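Long-range contacts in aromatic-L-amino-acid decarboxylase (Catharanthus roseus, PDB 6EEW), which catalyses the pyridoxal 5'-phosphate-dependent decarboxylation of L-tryptophan to tryptamine and of 5-hydroxy-L-tryptophan to serotonin: residues S94-A99 with V482-D487; D411-I416 with L488-T493; E440-L445 with Y466-A471. All coordinates share one frame; numbering follows the deposited sequence.

Interaction 1 of 3, residues S94-A99 with V482-D487; sequences SPNFYA and VRRVWD
Tyr98 and Val485 reach toward each other tip to tip, joining the loop 94-99 to the C-terminal helix 479-496. The loop is folded as a type I beta turn, Ser94 to Phe97, with an ST turn inside it: Ser94 OG accepts from Asn96 N at 3.1 Å, and Tyr98 leaves this tight bend facing the helix. From CB, the side chain turns with CG anti to the carbonyl carbon (chi1 -52°). Both CB and CG lie against Leu470 of the neighbouring strand, CG at 3.6 Å from its CD1. Further out, CD2 stands 4.2 Å from Val485 CG2, which approaches obliquely to the ring, and CZ closes on the same methyl; the still shorter contact of CE2 with it is doubtful. At the tip, OH passes 4.0 Å from Val482 N and 3.2 Å from Pro95 O of its own turn. A tyrosine suits the site because its apolar ring packs against Leu470 and Val485 while its hydroxyl ends near backbone polar atoms. Nearer the surface, Arg484 NH2 forms a salt bridge with Glu46 OE2 and comes within 4.3 Å of Asn96 ND2.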
loop_
_atom_site.group_PDB
_atom_site.type_symbol
_atom_site.label_atom_id
_atom_site.label_comp_id
_atom_site.label_asym_id
_atom_site.label_seq_id
_atom_site.Cartn_x
_atom_site.Cartn_y
_atom_site.Cartn_z
ATOM N N SER A 94 -17.314 -5.303 15.046
ATOM C CA SER A 94 -18.401 -5.473 15.995
ATOM C C SER A 94 -19.248 -4.205 16.042
ATOM O O SER A 94 -18.710 -3.095 15.967
ATOM C CB SER A 94 -17.867 -5.793 17.388
ATOM O OG SER A 94 -18.929 -5.870 18.327
ATOM N N PRO A 95 -20.574 -4.329 16.172
ATOM C CA PRO A 95 -21.395 -3.135 16.415
ATOM C C PRO A 95 -21.055 -2.430 17.716
ATOM O O PRO A 95 -21.526 -1.305 17.934
ATOM C CB PRO A 95 -22.824 -3.688 16.432
ATOM C CG PRO A 95 -22.677 -5.089 16.840
ATOM C CD PRO A 95 -21.382 -5.560 16.208
ATOM N N ASN A 96 -20.250 -3.037 18.585
ATOM C CA ASN A 96 -19.901 -2.428 19.859
ATOM C C ASN A 96 -18.463 -1.933 19.885
ATOM O O ASN A 96 -17.924 -1.654 20.959
ATOM C CB ASN A 96 -20.166 -3.413 20.992
ATOM C CG ASN A 96 -21.642 -3.759 21.120
ATOM O OD1 ASN A 96 -22.509 -2.878 21.060
ATOM N ND2 ASN A 96 -21.937 -5.045 21.277
ATOM N N PHE A 97 -17.842 -1.802 18.721
ATOM C CA PHE A 97 -16.516 -1.210 18.597
ATOM C C PHE A 97 -16.660 0.286 18.363
ATOM O O PHE A 97 -17.163 0.700 17.317
ATOM C CB PHE A 97 -15.747 -1.865 17.449
ATOM C CG PHE A 97 -14.393 -1.259 17.195
ATOM C CD1 PHE A 97 -14.269 -0.098 16.442
ATOM C CD2 PHE A 97 -13.252 -1.844 17.687
ATOM C CE1 PHE A 97 -13.028 0.458 16.198
ATOM C CE2 PHE A 97 -12.020 -1.284 17.448
ATOM C CZ PHE A 97 -11.911 -0.132 16.709
ATOM N N TYR A 98 -16.166 1.094 19.312
ATOM C CA TYR A 98 -16.253 2.551 19.227
ATOM C C TYR A 98 -14.891 3.211 19.393
ATOM O O TYR A 98 -14.819 4.395 19.741
ATOM C CB TYR A 98 -17.211 3.122 20.283
ATOM C CG TYR A 98 -18.569 2.470 20.298
ATOM C CD1 TYR A 98 -19.547 2.833 19.388
ATOM C CD2 TYR A 98 -18.875 1.494 21.230
ATOM C CE1 TYR A 98 -20.787 2.224 19.394
ATOM C CE2 TYR A 98 -20.112 0.886 21.245
ATOM C CZ TYR A 98 -21.063 1.255 20.329
ATOM O OH TYR A 98 -22.295 0.650 20.345
ATOM N N ALA A 99 -13.813 2.468 19.166
ATOM C CA ALA A 99 -12.461 2.955 19.380
ATOM C C ALA A 99 -11.943 3.716 18.162
ATOM O O ALA A 99 -12.483 3.626 17.057
ATOM C CB ALA A 99 -11.536 1.784 19.697
ATOM N N VAL A 482 -26.119 1.889 20.636
ATOM C CA VAL A 482 -25.694 3.088 21.349
ATOM C C VAL A 482 -26.472 3.225 22.645
ATOM O O VAL A 482 -25.906 3.574 23.692
ATOM C CB VAL A 482 -25.847 4.334 20.457
ATOM C CG1 VAL A 482 -25.390 5.590 21.200
ATOM C CG2 VAL A 482 -25.057 4.157 19.193
ATOM N N ARG A 483 -27.783 2.952 22.595
ATOM C CA ARG A 483 -28.588 2.992 23.813
ATOM C C ARG A 483 -28.014 2.070 24.882
ATOM O O ARG A 483 -27.891 2.453 26.052
ATOM C CB ARG A 483 -30.039 2.620 23.507
ATOM C CG ARG A 483 -30.763 3.625 22.637
ATOM C CD ARG A 483 -32.137 3.136 22.234
ATOM N NE ARG A 483 -32.824 4.112 21.393
ATOM C CZ ARG A 483 -33.302 5.269 21.841
ATOM N NH1 ARG A 483 -33.157 5.599 23.118
ATOM N NH2 ARG A 483 -33.925 6.096 21.012
ATOM N N ARG A 484 -27.651 0.844 24.497
ATOM C CA ARG A 484 -27.142 -0.108 25.477
ATOM C C ARG A 484 -25.753 0.274 25.973
ATOM O O ARG A 484 -25.438 0.055 27.148
ATOM C CB ARG A 484 -27.123 -1.521 24.904
ATOM C CG ARG A 484 -28.488 -2.058 24.504
ATOM C CD ARG A 484 -28.405 -3.565 24.312
ATOM N NE ARG A 484 -27.368 -3.949 23.358
ATOM C CZ ARG A 484 -27.059 -5.206 23.055
ATOM N NH1 ARG A 484 -27.713 -6.206 23.631
ATOM N NH2 ARG A 484 -26.095 -5.464 22.179
ATOM N N VAL A 485 -24.916 0.854 25.113
ATOM C CA VAL A 485 -23.624 1.342 25.587
ATOM C C VAL A 485 -23.823 2.418 26.641
ATOM O O VAL A 485 -23.155 2.429 27.679
ATOM C CB VAL A 485 -22.774 1.871 24.422
ATOM C CG1 VAL A 485 -21.583 2.636 24.978
ATOM C CG2 VAL A 485 -22.285 0.728 23.557
ATOM N N TRP A 486 -24.730 3.355 26.379
ATOM C CA TRP A 486 -24.986 4.407 27.360
ATOM C C TRP A 486 -25.537 3.828 28.660
ATOM O O TRP A 486 -25.129 4.238 29.759
ATOM C CB TRP A 486 -25.932 5.447 26.768
ATOM C CG TRP A 486 -26.333 6.488 27.736
ATOM C CD1 TRP A 486 -27.604 6.842 28.089
ATOM C CD2 TRP A 486 -25.456 7.291 28.531
ATOM N NE1 TRP A 486 -27.573 7.843 29.025
ATOM C CE2 TRP A 486 -26.266 8.135 29.320
ATOM C CE3 TRP A 486 -24.065 7.391 28.640
ATOM C CZ2 TRP A 486 -25.733 9.065 30.207
ATOM C CZ3 TRP A 486 -23.536 8.316 29.520
ATOM C CH2 TRP A 486 -24.370 9.138 30.298
ATOM N N ASP A 487 -26.452 2.864 28.561
ATOM C CA ASP A 487 -26.943 2.198 29.766
ATOM C C ASP A 487 -25.794 1.567 30.545
ATOM O O ASP A 487 -25.704 1.709 31.772
ATOM C CB ASP A 487 -27.978 1.135 29.393
ATOM C CG ASP A 487 -29.284 1.734 28.915
ATOM O OD1 ASP A 487 -29.612 2.858 29.340
ATOM O OD2 ASP A 487 -29.971 1.087 28.092
#

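Interaction 2 of 3, residues D411-I416 with L488-T493; sequences DSRFEI and LIQKLT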
loop_
_atom_site.group_PDB
_atom_site.type_symbol
_atom_site.label_atom_id
_atom_site.label_comp_id
_atom_site.label_asym_id
_atom_site.label_seq_id
_atom_site.Cartn_x
_atom_site.Cartn_y
_atom_site.Cartn_z
ATOM N N ASP A 411 -26.915 14.031 32.052
ATOM C CA ASP A 411 -26.338 13.518 33.288
ATOM C C ASP A 411 -25.316 14.526 33.796
ATOM O O ASP A 411 -24.269 14.734 33.169
ATOM C CB ASP A 411 -25.699 12.148 33.089
ATOM C CG ASP A 411 -25.318 11.493 34.406
ATOM O OD1 ASP A 411 -24.886 12.221 35.323
ATOM O OD2 ASP A 411 -25.456 10.253 34.525
ATOM N N SER A 412 -25.631 15.150 34.932
ATOM C CA SER A 412 -24.819 16.223 35.489
ATOM C C SER A 412 -23.494 15.724 36.043
ATOM O O SER A 412 -22.653 16.551 36.416
ATOM C CB SER A 412 -25.610 16.960 36.571
ATOM O OG SER A 412 -26.090 16.053 37.541
ATOM N N ARG A 413 -23.309 14.406 36.156
ATOM C CA ARG A 413 -22.023 13.875 36.584
ATOM C C ARG A 413 -20.999 13.932 35.461
ATOM O O ARG A 413 -19.797 14.033 35.724
ATOM C CB ARG A 413 -22.180 12.430 37.060
ATOM C CG ARG A 413 -23.137 12.261 38.224
ATOM C CD ARG A 413 -23.397 10.787 38.512
ATOM N NE ARG A 413 -23.875 10.060 37.335
ATOM C CZ ARG A 413 -24.251 8.784 37.349
ATOM N NH1 ARG A 413 -24.212 8.089 38.480
ATOM N NH2 ARG A 413 -24.671 8.201 36.235
ATOM N N PHE A 414 -21.461 13.913 34.219
ATOM C CA PHE A 414 -20.619 13.916 33.036
ATOM C C PHE A 414 -20.598 15.302 32.404
ATOM O O PHE A 414 -21.437 16.158 32.692
ATOM C CB PHE A 414 -21.128 12.888 32.025
ATOM C CG PHE A 414 -21.038 11.466 32.504
ATOM C CD1 PHE A 414 -22.042 10.918 33.283
ATOM C CD2 PHE A 414 -19.978 10.660 32.127
ATOM C CE1 PHE A 414 -21.970 9.607 33.711
ATOM C CE2 PHE A 414 -19.904 9.345 32.547
ATOM C CZ PHE A 414 -20.897 8.818 33.339
ATOM N N GLU A 415 -19.624 15.507 31.525
ATOM C CA GLU A 415 -19.501 16.758 30.798
ATOM C C GLU A 415 -18.960 16.451 29.418
ATOM O O GLU A 415 -18.129 15.550 29.255
ATOM C CB GLU A 415 -18.581 17.737 31.540
ATOM C CG GLU A 415 -17.088 17.526 31.316
ATOM C CD GLU A 415 -16.245 18.612 31.972
ATOM O OE1 GLU A 415 -16.772 19.342 32.842
ATOM O OE2 GLU A 415 -15.060 18.748 31.616
ATOM N N ILE A 416 -19.442 17.202 28.433
ATOM C CA ILE A 416 -18.883 17.158 27.088
ATOM C C ILE A 416 -17.682 18.097 27.058
ATOM O O ILE A 416 -17.820 19.300 27.303
ATOM C CB ILE A 416 -19.929 17.555 26.036
ATOM C CG1 ILE A 416 -21.206 16.725 26.196
ATOM C CG2 ILE A 416 -19.361 17.351 24.643
ATOM C CD1 ILE A 416 -21.020 15.244 25.925
ATOM N N LEU A 488 -24.892 0.875 29.842
ATOM C CA LEU A 488 -23.763 0.229 30.502
ATOM C C LEU A 488 -22.857 1.254 31.164
ATOM O O LEU A 488 -22.368 1.039 32.281
ATOM C CB LEU A 488 -22.970 -0.593 29.487
ATOM C CG LEU A 488 -21.720 -1.317 30.006
ATOM C CD1 LEU A 488 -22.086 -2.389 31.015
ATOM C CD2 LEU A 488 -20.847 -1.870 28.877
ATOM N N ILE A 489 -22.582 2.355 30.466
ATOM C CA ILE A 489 -21.746 3.411 31.025
ATOM C C ILE A 489 -22.342 3.909 32.332
ATOM O O ILE A 489 -21.639 4.059 33.341
ATOM C CB ILE A 489 -21.569 4.550 30.005
ATOM C CG1 ILE A 489 -20.846 4.025 28.754
ATOM C CG2 ILE A 489 -20.846 5.725 30.642
ATOM C CD1 ILE A 489 -20.666 5.042 27.649
ATOM N N GLN A 490 -23.659 4.143 32.342
ATOM C CA GLN A 490 -24.301 4.621 33.560
ATOM C C GLN A 490 -24.228 3.578 34.670
ATOM O O GLN A 490 -23.994 3.921 35.836
ATOM C CB GLN A 490 -25.752 5.015 33.279
ATOM C CG GLN A 490 -25.909 6.402 32.676
ATOM C CD GLN A 490 -27.358 6.836 32.566
ATOM O OE1 GLN A 490 -28.207 6.103 32.051
ATOM N NE2 GLN A 490 -27.656 8.025 33.080
ATOM N N LYS A 491 -24.435 2.301 34.337
ATOM C CA LYS A 491 -24.349 1.263 35.363
ATOM C C LYS A 491 -22.954 1.211 35.971
ATOM O O LYS A 491 -22.796 1.129 37.195
ATOM C CB LYS A 491 -24.721 -0.110 34.799
ATOM C CG LYS A 491 -24.610 -1.219 35.856
ATOM C CD LYS A 491 -24.968 -2.600 35.325
ATOM C CE LYS A 491 -23.926 -3.125 34.347
ATOM N NZ LYS A 491 -24.177 -4.550 33.971
ATOM N N LEU A 492 -21.925 1.236 35.124
ATOM C CA LEU A 492 -20.562 1.162 35.635
ATOM C C LEU A 492 -20.193 2.410 36.421
ATOM O O LEU A 492 -19.395 2.338 37.362
ATOM C CB LEU A 492 -19.582 0.932 34.487
ATOM C CG LEU A 492 -19.776 -0.401 33.760
ATOM C CD1 LEU A 492 -18.740 -0.595 32.656
ATOM C CD2 LEU A 492 -19.741 -1.545 34.754
ATOM N N THR A 493 -20.774 3.557 36.069
ATOM C CA THR A 493 -20.538 4.757 36.860
ATOM C C THR A 493 -21.197 4.640 38.227
ATOM O O THR A 493 -20.593 4.992 39.243
ATOM C CB THR A 493 -21.054 5.989 36.119
ATOM O OG1 THR A 493 -20.361 6.123 34.871
ATOM C CG2 THR A 493 -20.842 7.245 36.954
#
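Thr493 meets two side chains of 411-416 at once, and its two branches divide the work. Its CG2 methyl sits over the centre of one face of the Arg413 guanidinium, 3.7 Å above the plane, an apolar cover for the flat face of a charged group. Its OG1 instead lies at the edge of the Phe414 ring, near the ring plane and 3.1 Å from CZ, while its proton goes to Ile489 O, one turn earlier in the helix, at 2.9 Å. Ile489 CG2 adds an oblique contact at CZ, an apolar methyl being well suited to meet the buried Phe414 ring.

The guanidinium is held in place by Asp411, whose CG is anti to its backbone N (chi1 -170°). Arg413 grips the carboxylate side-on, NE to OD1 and NH2 to OD2 (2.8 Å), both on syn lone pairs, while NH1 has a further salt bridge with Asp494. Gln490 slides past Asp411 in the opposite direction, the amide and carboxylate planes 65° apart, and its NE2 gives OD2 a straight but weak hydrogen bond of 3.4 Å.

Asp411 OD1 also accepts from Arg413 N, an Asx turn within the type I beta turn Asp411-Phe414. This turn leads into edge strand 414-416 of the four-stranded antiparallel sheet, here packed by a helix as in the small C-terminal domain of fold type I pyridoxal phosphate enzymes.

Interaction 3 of 3, residues E440-L445 with Y466-A471; sequences EVNKKL and YMLRLA
Lys443 lies across Tyr466 at about a right angle and touches it twice along its length. CB and CG meet the phenol end first, CG passing 3.4 Å from Tyr466 OH; the chain then bends at chi3 and again at chi4, and these bends bring the ammonium to the ring, the last one carrying NZ back to it. There NZ stands 4.0 Å from the ring centroid and 32° off the ring normal, an off-centre cation-pi interaction that favours the CE2 side, with CE2 itself at 3.5 Å. A lysine fits this partly exposed margin because its methylenes can cover the phenol while the ammonium keeps company with the electron-rich ring; Glu439 is a second, long and weak ionic partner. Tyr466 is set up for the contact by its own first torsion, CG anti to the backbone N (chi1 -178°), and the ring of His459 meets it nearly parallel.

Helix 438-451 rests here on strand 465-471, an inner strand of the C-terminal four-stranded antiparallel sheet. The short axes run almost in the same direction, 25° apart, and approach to 8.4 Å. Such closeness suits small contact groups in the middle of the interface: Asn442 presents its CB, which touches both Tyr466 CD1 at 3.7 Å and Leu468 CD1 at 3.8 Å. With CG anti to the carbonyl carbon, the amide of this buried residue is satisfied beyond the contact, OD1 accepting from Leu429 N on the adjacent strand and ND2 donating to Val438 O one turn back in the helix.

Leu468 spreads its two methyls between two partners. CD1 faces Asn442, its CB and OD1 as well as the backbone O, whereas CD2 goes to Leu445, whose side chain crosses it at about a right angle and touches through its own CD2 at 4.0 Å.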
loop_
_atom_site.group_PDB
_atom_site.type_symbol
_atom_site.label_atom_id
_atom_site.label_comp_id
_atom_site.label_asym_id
_atom_site.label_seq_id
_atom_site.Cartn_x
_atom_site.Cartn_y
_atom_site.Cartn_z
ATOM N N GLU A 440 -7.914 9.651 37.214
ATOM C CA GLU A 440 -8.011 8.252 37.617
ATOM C C GLU A 440 -9.450 7.754 37.575
ATOM O O GLU A 440 -9.695 6.595 37.228
ATOM C CB GLU A 440 -7.402 8.041 39.001
ATOM C CG GLU A 440 -5.887 7.870 38.976
ATOM C CD GLU A 440 -5.445 6.688 38.108
ATOM O OE1 GLU A 440 -5.994 5.575 38.281
ATOM O OE2 GLU A 440 -4.548 6.870 37.256
ATOM N N VAL A 441 -10.416 8.600 37.946
ATOM C CA VAL A 441 -11.814 8.173 37.925
ATOM C C VAL A 441 -12.227 7.810 36.505
ATOM O O VAL A 441 -12.824 6.753 36.253
ATOM C CB VAL A 441 -12.724 9.271 38.504
ATOM C CG1 VAL A 441 -14.180 8.824 38.467
ATOM C CG2 VAL A 441 -12.298 9.647 39.923
ATOM N N ASN A 442 -11.890 8.674 35.551
ATOM C CA ASN A 442 -12.270 8.393 34.174
ATOM C C ASN A 442 -11.493 7.205 33.614
ATOM O O ASN A 442 -12.037 6.417 32.826
ATOM C CB ASN A 442 -12.051 9.648 33.328
ATOM C CG ASN A 442 -13.124 10.706 33.562
ATOM O OD1 ASN A 442 -14.258 10.578 33.098
ATOM N ND2 ASN A 442 -12.763 11.756 34.294
ATOM N N LYS A 443 -10.233 7.039 34.027
ATOM C CA LYS A 443 -9.448 5.892 33.581
ATOM C C LYS A 443 -10.043 4.586 34.091
ATOM O O LYS A 443 -10.125 3.594 33.355
ATOM C CB LYS A 443 -8.004 6.058 34.052
ATOM C CG LYS A 443 -6.970 5.483 33.109
ATOM C CD LYS A 443 -5.575 5.551 33.727
ATOM C CE LYS A 443 -5.318 6.914 34.368
ATOM N NZ LYS A 443 -5.454 8.047 33.407
ATOM N N LYS A 444 -10.483 4.577 35.350
ATOM C CA LYS A 444 -11.136 3.397 35.903
ATOM C C LYS A 444 -12.429 3.089 35.163
ATOM O O LYS A 444 -12.730 1.923 34.877
ATOM C CB LYS A 444 -11.411 3.607 37.392
ATOM C CG LYS A 444 -12.026 2.410 38.089
ATOM C CD LYS A 444 -11.258 1.128 37.777
ATOM C CE LYS A 444 -11.593 0.027 38.774
ATOM N NZ LYS A 444 -13.061 -0.102 38.998
ATOM N N LEU A 445 -13.212 4.122 34.844
ATOM C CA LEU A 445 -14.444 3.886 34.100
ATOM C C LEU A 445 -14.146 3.270 32.736
ATOM O O LEU A 445 -14.789 2.293 32.325
ATOM C CB LEU A 445 -15.224 5.187 33.936
ATOM C CG LEU A 445 -16.503 5.020 33.115
ATOM C CD1 LEU A 445 -17.439 4.042 33.812
ATOM C CD2 LEU A 445 -17.177 6.359 32.886
ATOM N N TYR A 466 -7.936 14.482 30.375
ATOM C CA TYR A 466 -8.193 13.090 30.031
ATOM C C TYR A 466 -9.681 12.937 29.739
ATOM O O TYR A 466 -10.523 13.374 30.529
ATOM C CB TYR A 466 -7.766 12.162 31.173
ATOM C CG TYR A 466 -7.934 10.670 30.905
ATOM C CD1 TYR A 466 -9.165 10.043 31.028
ATOM C CD2 TYR A 466 -6.839 9.888 30.546
ATOM C CE1 TYR A 466 -9.303 8.679 30.789
ATOM C CE2 TYR A 466 -6.965 8.535 30.304
ATOM C CZ TYR A 466 -8.196 7.932 30.425
ATOM O OH TYR A 466 -8.308 6.579 30.184
ATOM N N MET A 467 -10.000 12.334 28.600
ATOM C CA MET A 467 -11.387 12.175 28.197
ATOM C C MET A 467 -11.585 10.834 27.504
ATOM O O MET A 467 -10.646 10.258 26.940
ATOM C CB MET A 467 -11.803 13.328 27.279
ATOM C CG MET A 467 -11.160 13.300 25.910
ATOM S SD MET A 467 -11.131 14.947 25.179
ATOM C CE MET A 467 -9.915 15.742 26.231
ATOM N N LEU A 468 -12.805 10.315 27.610
ATOM C CA LEU A 468 -13.253 9.152 26.860
ATOM C C LEU A 468 -13.787 9.603 25.507
ATOM O O LEU A 468 -14.265 10.730 25.358
ATOM C CB LEU A 468 -14.347 8.411 27.632
ATOM C CG LEU A 468 -13.977 7.651 28.912
ATOM C CD1 LEU A 468 -13.392 8.547 29.991
ATOM C CD2 LEU A 468 -15.215 6.942 29.436
ATOM N N ARG A 469 -13.708 8.713 24.521
ATOM C CA ARG A 469 -14.218 8.975 23.183
ATOM C C ARG A 469 -15.235 7.914 22.803
ATOM O O ARG A 469 -15.057 6.728 23.101
ATOM C CB ARG A 469 -13.107 9.009 22.128
ATOM C CG ARG A 469 -12.026 10.076 22.309
ATOM C CD ARG A 469 -10.719 9.687 21.590
ATOM N NE ARG A 469 -10.790 9.788 20.128
ATOM C CZ ARG A 469 -11.197 8.802 19.322
ATOM N NH1 ARG A 469 -11.581 7.638 19.826
ATOM N NH2 ARG A 469 -11.227 8.974 18.009
ATOM N N LEU A 470 -16.294 8.345 22.125
ATOM C CA LEU A 470 -17.245 7.441 21.493
ATOM C C LEU A 470 -17.224 7.738 19.999
ATOM O O LEU A 470 -17.738 8.771 19.555
ATOM C CB LEU A 470 -18.645 7.604 22.072
ATOM C CG LEU A 470 -19.560 6.448 21.674
ATOM C CD1 LEU A 470 -19.225 5.190 22.506
ATOM C CD2 LEU A 470 -21.044 6.848 21.779
ATOM N N ALA A 471 -16.609 6.842 19.236
ATOM C CA ALA A 471 -16.457 7.001 17.793
ATOM C C ALA A 471 -17.530 6.141 17.136
ATOM O O ALA A 471 -17.348 4.943 16.903
ATOM C CB ALA A 471 -15.048 6.619 17.351
#

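Interactions 1 and 2 use successive turns of helix 479-496, the first against loop 94-99 and the second against the turn leading into strand 414-416. Interaction 3 places helix 438-451 on the same sheet that strand 414-416 borders. Leu445 joins the last two contacts, its CD1 packing on Leu492 and Thr493 and its CD2 on Phe414, while a backbone hydrogen bond between Tyr98 and Ala471 ties interaction 1 to the end of strand 465-471. Interactions 1 and 3 are mostly buried and largely apolar, with a charged lysine or arginine at their margins. Interaction 2, farthest from the chain's centre and only partly buried, relies most on charged and amide groups.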